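PDB 4R9Z: uncharacterized protein from Mycobacterium avium subsp. paratuberculosis, which probably hydrolyses fatty acyl-CoA thioesters to free fatty acids and coenzyme A, as a double hot-dog thioesterase of the TesB type. Local coordinates for residues 195-198 and 199-203. Residues are numbered along the deposited sequence; the frame is centred on the assembly and turned at random.
Sequences VAYM and SAVTL
The buried last turn of helix 188-201 and the residues just after it carry two hydroxyls, of Ser-199 and Thr-202, that turn back onto main-chain carbonyls three and four residues earlier. Ser-199 OG donates to Ala-196 O at 2.7 Å, a reach set by chi1 at 73°, which puts the hydroxyl between the backbone N and the carbonyl carbon. The same oxygen accepts a hydrogen bond from Ala-200 N at 3.2 Å, and both donors come from one face of the carbonyl plane. Ser-199 OG is also hydrogen-bonded to His-222, which ties this turn to strand 218-226. Where the helix ends, Thr-202 OG1 donates to Met-198 O at 3.0 Å from a position tilted 26° from the carbonyl plane, backed by a weak bond from Thr-202 N. Met-198, bent at chi2 and chi3, crosses the threonine at an angle, its CE 3.5 Å from Thr-202 CG2. On another side of the helix, Val-201 CG1 sits at the edge of the Tyr-197 ring, 4.2 Å from CE1, while the phenol OH is hydrogen-bonded to His-41 of helix 39-52. Serine or threonine hydroxyls hydrogen-bonded to carbonyls three or four residues back are a familiar helix feature, here in one of the helices that the antiparallel strands of a double hot-dog fold wrap around.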
ATOM      1  N   VAL B 195     -15.944  -4.776   1.341  1.00 39.29           N
ATOM      2  CA  VAL B 195     -15.189  -3.983   2.290  1.00 41.19           C
ATOM      3  C   VAL B 195     -14.236  -3.057   1.538  1.00 43.58           C
ATOM      4  O   VAL B 195     -14.243  -1.846   1.749  1.00 48.33           O
ATOM      5  CB  VAL B 195     -14.400  -4.862   3.256  1.00 41.14           C
ATOM      6  CG1 VAL B 195     -13.356  -4.032   3.981  1.00 35.59           C
ATOM      7  CG2 VAL B 195     -15.346  -5.515   4.240  1.00 35.94           C
ATOM      8  N   ALA B 196     -13.430  -3.632   0.653  1.00 36.94           N
ATOM      9  CA  ALA B 196     -12.521  -2.844  -0.171  1.00 36.27           C
ATOM     10  C   ALA B 196     -13.276  -1.805  -0.993  1.00 35.84           C
ATOM     11  O   ALA B 196     -12.851  -0.655  -1.083  1.00 38.13           O
ATOM     12  CB  ALA B 196     -11.709  -3.753  -1.080  1.00 37.76           C
ATOM     13  N   TYR B 197     -14.389  -2.224  -1.590  1.00 41.65           N
ATOM     14  CA  TYR B 197     -15.260  -1.347  -2.378  1.00 35.82           C
ATOM     15  C   TYR B 197     -15.622  -0.079  -1.602  1.00 37.24           C
ATOM     16  O   TYR B 197     -15.416   1.035  -2.079  1.00 37.73           O
ATOM     17  CB  TYR B 197     -16.530  -2.106  -2.782  1.00 27.91           C
ATOM     18  CG  TYR B 197     -17.330  -1.529  -3.935  1.00 34.79           C
ATOM     19  CD1 TYR B 197     -17.491  -0.157  -4.095  1.00 34.75           C
ATOM     20  CD2 TYR B 197     -17.941  -2.369  -4.861  1.00 36.94           C
ATOM     21  CE1 TYR B 197     -18.227   0.361  -5.144  1.00 36.75           C
ATOM     22  CE2 TYR B 197     -18.682  -1.860  -5.915  1.00 33.44           C
ATOM     23  CZ  TYR B 197     -18.822  -0.494  -6.050  1.00 40.19           C
ATOM     24  OH  TYR B 197     -19.555   0.017  -7.098  1.00 42.89           O
ATOM     25  N   MET B 198     -16.180  -0.265  -0.411  1.00 42.03           N
ATOM     26  CA  MET B 198     -16.651   0.846   0.407  1.00 43.84           C
ATOM     27  C   MET B 198     -15.486   1.628   1.026  1.00 41.22           C
ATOM     28  O   MET B 198     -15.555   2.850   1.153  1.00 43.57           O
ATOM     29  CB  MET B 198     -17.608   0.327   1.489  1.00 42.60           C
ATOM     30  CG  MET B 198     -17.124   0.457   2.923  1.00 48.58           C
ATOM     31  SD  MET B 198     -17.458   2.081   3.624  1.00 54.95           S
ATOM     32  CE  MET B 198     -19.031   2.434   2.854  1.00 50.39           C
ATOM     33  N   SER B 199     -14.417   0.925   1.390  1.00 33.68           N
ATOM     34  CA  SER B 199     -13.238   1.551   1.985  1.00 35.81           C
ATOM     35  C   SER B 199     -12.625   2.600   1.067  1.00 36.65           C
ATOM     36  O   SER B 199     -11.999   3.552   1.528  1.00 45.50           O
ATOM     37  CB  SER B 199     -12.184   0.497   2.326  1.00 37.38           C
ATOM     38  OG  SER B 199     -11.571   0.004   1.147  1.00 33.06           O
ATOM     39  N   ALA B 200     -12.783   2.402  -0.234  1.00 28.94           N
ATOM     40  CA  ALA B 200     -12.229   3.316  -1.216  1.00 32.03           C
ATOM     41  C   ALA B 200     -13.117   4.532  -1.482  1.00 40.07           C
ATOM     42  O   ALA B 200     -12.632   5.664  -1.489  1.00 48.43           O
ATOM     43  CB  ALA B 200     -11.951   2.573  -2.518  1.00 26.94           C
ATOM     44  N   VAL B 201     -14.405   4.297  -1.714  1.00 37.85           N
ATOM     45  CA  VAL B 201     -15.309   5.363  -2.155  1.00 34.28           C
ATOM     46  C   VAL B 201     -15.650   6.400  -1.081  1.00 34.82           C
ATOM     47  O   VAL B 201     -16.063   7.510  -1.406  1.00 39.23           O
ATOM     48  CB  VAL B 201     -16.641   4.788  -2.692  1.00 33.83           C
ATOM     49  CG1 VAL B 201     -16.388   3.879  -3.881  1.00 34.02           C
ATOM     50  CG2 VAL B 201     -17.385   4.042  -1.595  1.00 44.50           C
ATOM     51  N   THR B 202     -15.467   6.051   0.189  1.00 30.11           N
ATOM     52  CA  THR B 202     -15.806   6.967   1.278  1.00 37.84           C
ATOM     53  C   THR B 202     -14.609   7.771   1.759  1.00 40.93           C
ATOM     54  O   THR B 202     -14.723   8.593   2.666  1.00 38.87           O
ATOM     55  CB  THR B 202     -16.396   6.224   2.478  1.00 38.99           C
ATOM     56  OG1 THR B 202     -15.470   5.235   2.942  1.00 37.28           O
ATOM     57  CG2 THR B 202     -17.701   5.572   2.090  1.00 42.56           C
ATOM     58  N   LEU B 203     -13.461   7.518   1.181  1.00 43.33           N
ATOM     59  CA  LEU B 203     -12.227   8.033   1.701  1.00 38.48           C
ATOM     60  C   LEU B 203     -11.758   9.335   1.105  1.00 35.54           C
ATOM     61  O   LEU B 203     -10.757   9.842   1.487  1.00 38.16           O
ATOM     62  CB  LEU B 203     -11.150   6.986   1.605  1.00 32.30           C
ATOM     63  CG  LEU B 203     -10.240   6.949   2.790  1.00 30.22           C
ATOM     64  CD1 LEU B 203     -11.053   6.879   4.033  1.00 29.31           C
ATOM     65  CD2 LEU B 203      -9.303   5.779   2.720  1.00 37.39           C
TER